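Erythrocyte membrane protein 1 (Plasmodium falciparum, PDB 2XU0) probably binds host cell surface receptors as a parasite adhesin, here represented by its N-terminal NTS-DBL1 rosetting domain. Local coordinates at residues D156-G159 against N160-T164; K230-T233 against P234-K238; T357-H361 against N362-V366. The protein carries 10 engineered substitutions. One frame throughout, in Å; residues are numbered along the deposited sequence.

Interaction 1. Residues D156-G159 against N160-T164; sequences DLLG and NVLVT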
ATOM      1  N   ASP A 156      -9.002 -18.759 -20.759  1.00 49.11           N
ATOM      2  CA  ASP A 156      -9.560 -19.351 -19.533  1.00 48.13           C
ATOM      3  C   ASP A 156      -8.987 -18.671 -18.304  1.00 48.75           C
ATOM      4  O   ASP A 156      -9.720 -18.414 -17.363  1.00 48.04           O
ATOM      5  CB  ASP A 156      -9.312 -20.873 -19.457  1.00 50.61           C
ATOM      6  CG  ASP A 156      -9.932 -21.698 -20.577  1.00 63.50           C
ATOM      7  OD1 ASP A 156     -11.000 -21.299 -21.093  1.00 67.78           O
ATOM      8  OD2 ASP A 156      -9.353 -22.744 -20.930  1.00 65.64           O
ATOM      9  N   LEU A 157      -7.682 -18.366 -18.318  1.00 45.24           N
ATOM     10  CA  LEU A 157      -6.998 -17.693 -17.212  1.00 43.77           C
ATOM     11  C   LEU A 157      -7.495 -16.254 -17.069  1.00 45.13           C
ATOM     12  O   LEU A 157      -7.860 -15.849 -15.966  1.00 44.53           O
ATOM     13  CB  LEU A 157      -5.484 -17.717 -17.434  1.00 43.66           C
ATOM     14  CG  LEU A 157      -4.639 -17.008 -16.362  1.00 47.51           C
ATOM     15  CD1 LEU A 157      -4.754 -17.703 -15.021  1.00 46.88           C
ATOM     16  CD2 LEU A 157      -3.204 -16.898 -16.808  1.00 46.17           C
ATOM     17  N   LEU A 158      -7.579 -15.510 -18.189  1.00 42.14           N
ATOM     18  CA  LEU A 158      -8.066 -14.132 -18.162  1.00 42.08           C
ATOM     19  C   LEU A 158      -9.417 -14.050 -17.491  1.00 46.21           C
ATOM     20  O   LEU A 158      -9.599 -13.191 -16.624  1.00 47.27           O
ATOM     21  CB  LEU A 158      -8.101 -13.489 -19.567  1.00 42.50           C
ATOM     22  CG  LEU A 158      -8.576 -12.018 -19.582  1.00 47.40           C
ATOM     23  CD1 LEU A 158      -7.537 -11.083 -19.021  1.00 47.53           C
ATOM     24  CD2 LEU A 158      -9.006 -11.597 -20.933  1.00 51.16           C
ATOM     25  N   GLY A 159     -10.319 -14.979 -17.844  1.00 41.47           N
ATOM     26  CA  GLY A 159     -11.661 -15.070 -17.276  1.00 40.65           C
ATOM     27  C   GLY A 159     -11.619 -15.054 -15.766  1.00 43.24           C
ATOM     28  O   GLY A 159     -12.200 -14.167 -15.148  1.00 43.94           O
ATOM     29  N   ASN A 160     -10.847 -15.980 -15.174  1.00 39.59           N
ATOM     30  CA  ASN A 160     -10.636 -16.068 -13.719  1.00 39.07           C
ATOM     31  C   ASN A 160     -10.054 -14.797 -13.098  1.00 38.68           C
ATOM     32  O   ASN A 160     -10.564 -14.325 -12.083  1.00 37.41           O
ATOM     33  CB  ASN A 160      -9.758 -17.278 -13.377  1.00 42.01           C
ATOM     34  CG  ASN A 160     -10.457 -18.582 -13.657  1.00 63.72           C
ATOM     35  OD1 ASN A 160     -10.293 -19.191 -14.718  1.00 59.11           O
ATOM     36  ND2 ASN A 160     -11.291 -19.010 -12.731  1.00 53.22           N
ATOM     37  N   VAL A 161      -9.012 -14.225 -13.738  1.00 36.91           N
ATOM     38  CA  VAL A 161      -8.345 -13.001 -13.279  1.00 36.34           C
ATOM     39  C   VAL A 161      -9.277 -11.793 -13.321  1.00 39.86           C
ATOM     40  O   VAL A 161      -9.258 -10.971 -12.407  1.00 39.51           O
ATOM     41  CB  VAL A 161      -6.963 -12.776 -13.978  1.00 40.08           C
ATOM     42  CG1 VAL A 161      -6.303 -11.471 -13.495  1.00 39.32           C
ATOM     43  CG2 VAL A 161      -6.027 -13.966 -13.720  1.00 39.60           C
ATOM     44  N   LEU A 162     -10.139 -11.708 -14.350  1.00 39.61           N
ATOM     45  CA  LEU A 162     -11.122 -10.610 -14.441  1.00 39.47           C
ATOM     46  C   LEU A 162     -12.123 -10.724 -13.307  1.00 39.27           C
ATOM     47  O   LEU A 162     -12.470  -9.714 -12.700  1.00 38.26           O
ATOM     48  CB  LEU A 162     -11.852 -10.580 -15.794  1.00 39.83           C
ATOM     49  CG  LEU A 162     -11.051 -10.249 -17.061  1.00 45.40           C
ATOM     50  CD1 LEU A 162     -11.994 -10.034 -18.216  1.00 45.82           C
ATOM     51  CD2 LEU A 162     -10.190  -9.011 -16.908  1.00 47.11           C
ATOM     52  N   VAL A 163     -12.513 -11.970 -12.956  1.00 35.56           N
ATOM     53  CA  VAL A 163     -13.435 -12.248 -11.830  1.00 34.80           C
ATOM     54  C   VAL A 163     -12.770 -11.771 -10.524  1.00 38.41           C
ATOM     55  O   VAL A 163     -13.426 -11.110  -9.716  1.00 37.80           O
ATOM     56  CB  VAL A 163     -13.856 -13.762 -11.794  1.00 39.62           C
ATOM     57  CG1 VAL A 163     -14.660 -14.111 -10.524  1.00 39.34           C
ATOM     58  CG2 VAL A 163     -14.642 -14.149 -13.059  1.00 39.51           C
ATOM     59  N   THR A 164     -11.437 -12.046 -10.347  1.00 35.51           N
ATOM     60  CA  THR A 164     -10.697 -11.602  -9.149  1.00 34.40           C
ATOM     61  C   THR A 164     -10.720 -10.056  -9.077  1.00 37.98           C
ATOM     62  O   THR A 164     -11.066  -9.477  -8.041  1.00 38.93           O
ATOM     63  CB  THR A 164      -9.232 -12.134  -9.228  1.00 44.26           C
ATOM     64  OG1 THR A 164      -9.210 -13.558  -9.272  1.00 47.76           O
ATOM     65  CG2 THR A 164      -8.358 -11.634  -8.108  1.00 40.53           C
TER

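Interaction 2. Residues K230-T233 against P234-K238; sequences KSLT and PEARK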
ATOM      1  N   LYS A 230       2.360 -25.254 -23.634  1.00 57.29           N
ATOM      2  CA  LYS A 230       2.210 -26.416 -24.516  1.00 58.36           C
ATOM      3  C   LYS A 230       1.282 -26.083 -25.693  1.00 64.06           C
ATOM      4  O   LYS A 230       1.543 -26.518 -26.815  1.00 64.36           O
ATOM      5  CB  LYS A 230       1.684 -27.629 -23.738  1.00 61.65           C
ATOM      6  CG  LYS A 230       2.767 -28.386 -22.969  1.00 85.17           C
ATOM      7  CD  LYS A 230       2.216 -29.630 -22.255  1.00101.34           C
ATOM      8  CE  LYS A 230       1.637 -29.337 -20.887  1.00116.60           C
ATOM      9  NZ  LYS A 230       1.306 -30.583 -20.149  1.00127.41           N
ATOM     10  N   SER A 231       0.240 -25.264 -25.442  1.00 61.37           N
ATOM     11  CA  SER A 231      -0.735 -24.845 -26.452  1.00 61.87           C
ATOM     12  C   SER A 231      -0.185 -23.844 -27.477  1.00 68.99           C
ATOM     13  O   SER A 231      -0.846 -23.607 -28.491  1.00 69.17           O
ATOM     14  CB  SER A 231      -1.993 -24.292 -25.788  1.00 64.60           C
ATOM     15  OG  SER A 231      -1.845 -22.931 -25.415  1.00 71.87           O
ATOM     16  N   LEU A 232       0.991 -23.235 -27.215  1.00 67.26           N
ATOM     17  CA  LEU A 232       1.587 -22.250 -28.124  1.00 67.66           C
ATOM     18  C   LEU A 232       2.125 -22.928 -29.379  1.00 73.38           C
ATOM     19  O   LEU A 232       2.386 -24.130 -29.346  1.00 74.07           O
ATOM     20  CB  LEU A 232       2.732 -21.464 -27.443  1.00 67.50           C
ATOM     21  CG  LEU A 232       2.436 -20.625 -26.185  1.00 71.38           C
ATOM     22  CD1 LEU A 232       3.728 -20.202 -25.520  1.00 71.19           C
ATOM     23  CD2 LEU A 232       1.613 -19.393 -26.504  1.00 72.45           C
ATOM     24  N   THR A 233       2.316 -22.152 -30.476  1.00 69.85           N
ATOM     25  CA  THR A 233       2.892 -22.646 -31.734  1.00 69.82           C
ATOM     26  C   THR A 233       4.385 -22.921 -31.469  1.00 75.94           C
ATOM     27  O   THR A 233       4.965 -22.205 -30.651  1.00 76.48           O
ATOM     28  CB  THR A 233       2.696 -21.636 -32.888  1.00 74.21           C
ATOM     29  OG1 THR A 233       3.545 -20.503 -32.704  1.00 73.57           O
ATOM     30  CG2 THR A 233       1.249 -21.197 -33.060  1.00 70.98           C
ATOM     31  N   PRO A 234       5.038 -23.921 -32.113  1.00 72.88           N
ATOM     32  CA  PRO A 234       6.463 -24.188 -31.802  1.00 72.07           C
ATOM     33  C   PRO A 234       7.408 -22.982 -31.819  1.00 72.89           C
ATOM     34  O   PRO A 234       8.338 -22.936 -31.014  1.00 71.81           O
ATOM     35  CB  PRO A 234       6.874 -25.259 -32.826  1.00 74.07           C
ATOM     36  CG  PRO A 234       5.742 -25.354 -33.805  1.00 78.67           C
ATOM     37  CD  PRO A 234       4.514 -24.900 -33.090  1.00 74.38           C
ATOM     38  N   GLU A 235       7.165 -22.013 -32.721  1.00 68.13           N
ATOM     39  CA  GLU A 235       7.968 -20.791 -32.869  1.00 67.25           C
ATOM     40  C   GLU A 235       7.794 -19.850 -31.664  1.00 68.40           C
ATOM     41  O   GLU A 235       8.747 -19.164 -31.288  1.00 68.24           O
ATOM     42  CB  GLU A 235       7.675 -20.052 -34.189  1.00 68.70           C
ATOM     43  CG  GLU A 235       7.356 -20.946 -35.377  1.00 79.54           C
ATOM     44  CD  GLU A 235       5.880 -21.260 -35.510  1.00102.08           C
ATOM     45  OE1 GLU A 235       5.116 -20.379 -35.968  1.00104.66           O
ATOM     46  OE2 GLU A 235       5.479 -22.379 -35.116  1.00 93.32           O
ATOM     47  N   ALA A 236       6.586 -19.818 -31.071  1.00 62.67           N
ATOM     48  CA  ALA A 236       6.289 -19.034 -29.867  1.00 61.83           C
ATOM     49  C   ALA A 236       6.930 -19.748 -28.668  1.00 65.04           C
ATOM     50  O   ALA A 236       7.546 -19.098 -27.818  1.00 64.81           O
ATOM     51  CB  ALA A 236       4.785 -18.929 -29.666  1.00 62.42           C
ATOM     52  N   ARG A 237       6.824 -21.102 -28.641  1.00 60.54           N
ATOM     53  CA  ARG A 237       7.404 -21.961 -27.607  1.00 59.67           C
ATOM     54  C   ARG A 237       8.909 -21.763 -27.501  1.00 63.37           C
ATOM     55  O   ARG A 237       9.432 -21.851 -26.396  1.00 63.85           O
ATOM     56  CB  ARG A 237       7.087 -23.445 -27.858  1.00 58.87           C
ATOM     57  CG  ARG A 237       5.647 -23.848 -27.557  1.00 66.93           C
ATOM     58  CD  ARG A 237       5.368 -25.320 -27.851  0.90 72.41           C
ATOM     59  NE  ARG A 237       5.750 -26.201 -26.742  0.80 77.05           N
ATOM     60  CZ  ARG A 237       6.889 -26.889 -26.681  0.70 87.04           C
ATOM     61  NH1 ARG A 237       7.777 -26.812 -27.666  0.60 71.37           N
ATOM     62  NH2 ARG A 237       7.148 -27.660 -25.632  0.60 68.19           N
ATOM     63  N   LYS A 238       9.603 -21.482 -28.624  1.00 59.85           N
ATOM     64  CA  LYS A 238      11.052 -21.262 -28.597  1.00 60.20           C
ATOM     65  C   LYS A 238      11.409 -19.857 -28.140  1.00 63.83           C
ATOM     66  O   LYS A 238      12.447 -19.669 -27.508  1.00 64.21           O
ATOM     67  CB  LYS A 238      11.769 -21.690 -29.901  1.00 63.83           C
ATOM     68  CG  LYS A 238      11.396 -20.922 -31.156  1.00 88.47           C
ATOM     69  CD  LYS A 238      12.503 -19.964 -31.591  1.00102.04           C
ATOM     70  CE  LYS A 238      12.054 -18.991 -32.659  1.00111.26           C
ATOM     71  NZ  LYS A 238      11.164 -17.928 -32.117  1.00116.99           N
TER

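Interaction 3. Residues T357-H361 against N362-V366; sequences TNLAH and NQIFV. Engineered in segment 357-361: Ala360 (natural residue Ser).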
ATOM      1  N   THR A 357      -2.893  20.273  39.596  1.00 51.11           N
ATOM      2  CA  THR A 357      -1.589  19.636  39.838  1.00 51.39           C
ATOM      3  C   THR A 357      -0.452  20.640  39.731  1.00 58.16           C
ATOM      4  O   THR A 357      -0.453  21.502  38.845  1.00 57.72           O
ATOM      5  CB  THR A 357      -1.408  18.412  38.902  1.00 56.48           C
ATOM      6  OG1 THR A 357      -2.442  17.471  39.182  1.00 50.81           O
ATOM      7  CG2 THR A 357      -0.048  17.717  39.046  1.00 54.84           C
ATOM      8  N   ASN A 358       0.520  20.511  40.641  1.00 56.96           N
ATOM      9  CA  ASN A 358       1.725  21.325  40.684  1.00 58.15           C
ATOM     10  C   ASN A 358       2.900  20.399  40.997  1.00 64.72           C
ATOM     11  O   ASN A 358       3.154  20.088  42.166  1.00 63.35           O
ATOM     12  CB  ASN A 358       1.596  22.450  41.710  1.00 59.86           C
ATOM     13  CG  ASN A 358       2.531  23.602  41.458  1.00 80.05           C
ATOM     14  OD1 ASN A 358       3.761  23.459  41.477  1.00 75.13           O
ATOM     15  ND2 ASN A 358       1.961  24.776  41.221  1.00 69.51           N
ATOM     16  N   LEU A 359       3.586  19.923  39.934  1.00 63.99           N
ATOM     17  CA  LEU A 359       4.723  19.005  40.048  1.00 65.33           C
ATOM     18  C   LEU A 359       5.943  19.618  40.766  1.00 72.13           C
ATOM     19  O   LEU A 359       6.688  18.891  41.433  1.00 71.79           O
ATOM     20  CB  LEU A 359       5.101  18.393  38.682  1.00 65.37           C
ATOM     21  CG  LEU A 359       3.998  17.634  37.923  1.00 69.59           C
ATOM     22  CD1 LEU A 359       4.450  17.267  36.537  1.00 69.60           C
ATOM     23  CD2 LEU A 359       3.583  16.383  38.647  1.00 71.91           C
ATOM     24  N   ALA A 360       6.100  20.958  40.672  1.00 70.59           N
ATOM     25  CA  ALA A 360       7.164  21.743  41.306  1.00 71.34           C
ATOM     26  C   ALA A 360       7.102  21.701  42.836  1.00 77.87           C
ATOM     27  O   ALA A 360       8.138  21.811  43.490  1.00 78.17           O
ATOM     28  CB  ALA A 360       7.089  23.183  40.830  1.00 72.03           C
ATOM     29  N   HIS A 361       5.887  21.578  43.400  1.00 75.90           N
ATOM     30  CA  HIS A 361       5.638  21.509  44.842  1.00 76.35           C
ATOM     31  C   HIS A 361       5.303  20.074  45.266  1.00 79.66           C
ATOM     32  O   HIS A 361       5.025  19.826  46.444  1.00 80.14           O
ATOM     33  CB  HIS A 361       4.486  22.463  45.237  1.00 77.58           C
ATOM     34  CG  HIS A 361       4.729  23.908  44.916  1.00 81.49           C
ATOM     35  ND1 HIS A 361       5.962  24.508  45.139  1.00 83.53           N
ATOM     36  CD2 HIS A 361       3.873  24.838  44.430  1.00 83.60           C
ATOM     37  CE1 HIS A 361       5.822  25.767  44.754  1.00 83.09           C
ATOM     38  NE2 HIS A 361       4.583  26.016  44.324  1.00 83.45           N
ATOM     39  N   ASN A 362       5.347  19.135  44.297  1.00 74.74           N
ATOM     40  CA  ASN A 362       4.997  17.719  44.436  1.00 73.92           C
ATOM     41  C   ASN A 362       3.521  17.522  44.856  1.00 75.20           C
ATOM     42  O   ASN A 362       3.186  16.588  45.592  1.00 75.02           O
ATOM     43  CB  ASN A 362       6.007  16.937  45.305  1.00 76.44           C
ATOM     44  CG  ASN A 362       5.912  15.425  45.165  1.00103.70           C
ATOM     45  OD1 ASN A 362       5.860  14.864  44.057  1.00 91.90           O
ATOM     46  ND2 ASN A 362       5.864  14.733  46.299  1.00 98.29           N
ATOM     47  N   GLN A 363       2.637  18.412  44.364  1.00 69.34           N
ATOM     48  CA  GLN A 363       1.200  18.343  44.629  1.00 67.84           C
ATOM     49  C   GLN A 363       0.487  17.706  43.421  1.00 68.94           C
ATOM     50  O   GLN A 363       0.276  18.353  42.388  1.00 67.94           O
ATOM     51  CB  GLN A 363       0.627  19.728  44.985  1.00 68.98           C
ATOM     52  CG  GLN A 363      -0.719  19.666  45.712  1.00 83.38           C
ATOM     53  CD  GLN A 363      -1.896  19.525  44.770  1.00 98.68           C
ATOM     54  OE1 GLN A 363      -2.115  20.357  43.883  1.00 89.41           O
ATOM     55  NE2 GLN A 363      -2.683  18.467  44.950  1.00 92.95           N
ATOM     56  N   ILE A 364       0.138  16.427  43.564  1.00 63.47           N
ATOM     57  CA  ILE A 364      -0.512  15.642  42.525  1.00 62.22           C
ATOM     58  C   ILE A 364      -2.020  15.526  42.796  1.00 64.93           C
ATOM     59  O   ILE A 364      -2.418  15.070  43.872  1.00 65.82           O
ATOM     60  CB  ILE A 364       0.121  14.215  42.430  1.00 65.08           C
ATOM     61  CG1 ILE A 364       1.669  14.134  42.630  1.00 65.44           C
ATOM     62  CG2 ILE A 364      -0.403  13.408  41.258  1.00 65.28           C
ATOM     63  CD1 ILE A 364       2.571  14.801  41.654  1.00 70.10           C
ATOM     64  N   PHE A 365      -2.855  15.876  41.805  1.00 58.01           N
ATOM     65  CA  PHE A 365      -4.291  15.672  41.920  1.00 55.65           C
ATOM     66  C   PHE A 365      -4.819  14.889  40.740  1.00 58.08           C
ATOM     67  O   PHE A 365      -4.753  15.337  39.587  1.00 57.53           O
ATOM     68  CB  PHE A 365      -5.086  16.955  42.158  1.00 56.46           C
ATOM     69  CG  PHE A 365      -6.542  16.677  42.461  1.00 57.13           C
ATOM     70  CD1 PHE A 365      -6.938  16.255  43.726  1.00 60.12           C
ATOM     71  CD2 PHE A 365      -7.511  16.805  41.474  1.00 58.22           C
ATOM     72  CE1 PHE A 365      -8.281  15.999  44.004  1.00 61.30           C
ATOM     73  CE2 PHE A 365      -8.852  16.543  41.752  1.00 61.50           C
ATOM     74  CZ  PHE A 365      -9.230  16.145  43.016  1.00 59.77           C
ATOM     75  N   VAL A 366      -5.342  13.701  41.042  1.00 53.29           N
ATOM     76  CA  VAL A 366      -5.923  12.798  40.059  1.00 52.15           C
ATOM     77  C   VAL A 366      -7.431  12.877  40.246  1.00 56.29           C
ATOM     78  O   VAL A 366      -7.937  12.394  41.256  1.00 57.13           O
ATOM     79  CB  VAL A 366      -5.378  11.338  40.212  1.00 54.73           C
ATOM     80  CG1 VAL A 366      -6.041  10.377  39.226  1.00 53.79           C
ATOM     81  CG2 VAL A 366      -3.859  11.286  40.077  1.00 54.45           C
TER

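Interaction 1. Residues D156-G159 against N160-T164
Asp156, at the start of this helical stretch, offers its carbonyl to Asn160 one turn on, but the backbone bond is weak, with 3.5 Å from Asn160 N to Asp156 O. Its carboxylate turns back, OD2 accepting from the backbone N-H groups of Asn152 and Thr153 near the helix start. Leu157 follows with a firmer bond: Val161 N lies 3.0 Å from Leu157 O and almost straight beyond the carbonyl. The Leu157 methyl CD1 meets Val161 CG2 at 4.2 Å, a loose touch. Leu157 also packs on Trp256 of helix 249-268 and on Leu221, Val224, Phe225 and Ile228 of helix 216-231. Leu158 gives the shortest backbone bond, 2.8 Å from Leu162 N to Leu158 O, and its CG sits 4.0 Å from Leu162 CG. With CG of Leu162 beside its own backbone N (chi1 -67°), that side chain leans back over the preceding turn. Gly159 contributes only backbone: its O takes the N-H of Val163 at 3.1 Å, while Val163 CG2 rests against the same oxygen. The chemistry implies a regular alpha-helix whose peptide groups, the weak first bond excepted, largely satisfy one another, leaving Leu157, Leu158 and Leu162 to present hydrocarbon to neighbouring helices.

Interaction 2. Residues K230-T233 against P234-K238
The guanidinium of Arg237 has CA of Lys230 at its edge, close to its plane, with 4.2 Å between Arg237 NE and Lys230 CA. The methylene chain does more of the touching: Arg237 CG lies 3.8 Å from Leu232 CB, and Arg237 CD reaches 3.5 Å from Leu232 O before the chain bends at chi3 (84°). The other flat group, the Glu235 carboxylate, folds back toward Thr233, both its oxygens standing 3.6 Å from Thr233 OG1. Leu232 also brings its CB to 3.9 Å from Ala236 CB, an apolar contact between the two, and its side chain continues onto Gln47 and Leu48, while Ala236 packs on Tyr44. Thr233 O is the polar hub. It accepts a nearly straight bond from Arg237 N at 3.0 Å and a weak, bent one from Ala236 N. Pro234, with no N-H to give, opens the new helix directly after Thr233, which occupies the N-cap position. Together these features mark a tight corner between two helices, where helix 216-231 ends and the short helix 234-239 starts with proline in its first turn, within the Duffy-binding-like fold.

Interaction 3. Residues T357-H361 against N362-V366
Thr357 meets Phe365 through its hydroxyl: OG1 accepts the backbone N-H of Phe365 at 3.1 Å. Thr357, Asn362 and Gln363 are the residues with most surface buried by this contact, and they take part in different ways. The threonine OG1 is also hydrogen-bonded to Asp353 O, earlier in the same loop. The first torsion sets OG1 beside the backbone N and CG2 beside the carbonyl carbon (chi1 -61°); this leaves the methyl to lie 3.4 Å from Gln363 O, the same oxygen that the CA of Thr357 approaches in a CA-H...O contact.

Gln363 pairs through its backbone with Asn358. Asn358 N reaches Gln363 O at 2.8 Å in the carbonyl plane and nearly straight at the hydrogen, 171°. The return bond from Gln363 N to Asn358 O is equally short, but its donor is tilted 31° from the carbonyl plane. This is an isolated antiparallel bridge, a hydrogen-bonded pair.

Asn362 adds the irregularity. With a positive phi, it faces Asn358 alongside Gln363, forming a G1 beta bulge, and its N-H makes a weak bond to Leu359 O. On the surface nearby, Leu359 CD2 touches Ile364 CD1 at 3.5 Å, the two chains crossing at an angle. Between them the turn passes through Ala360, an engineered residue whose backbone is hydrogen-bonded to Leu472.

The contact is thus held mainly by backbone polarity. Two short backbone hydrogen bonds close the turn, the Thr357 hydroxyl accepts one further backbone N-H, and a single aliphatic touch supplements them, which suggests that its shape rests mainly on main-chain geometry and on the bulge at Asn362.

In the fold
Following the chain from the N terminus, interaction 1 comes first, within helix 154-175, and closes no loop beyond a helical turn. Interaction 2 follows at the corner joining helix 216-231 to helix 234-239. Their centres are 22 Å apart and their nearest atoms about 9 Å apart; both belong to the Duffy binding range, and helix 216-231 links them, since it packs on Leu157 and then runs into the corner. Interaction 3 reverses the chain in the loop between strand 345-346 and helix 371-407, in the C-terminal subdomain range, on the other side of the chain's centre, with its centre 82 Å from that of interaction 2. The three lie in series, neither nesting nor crossing.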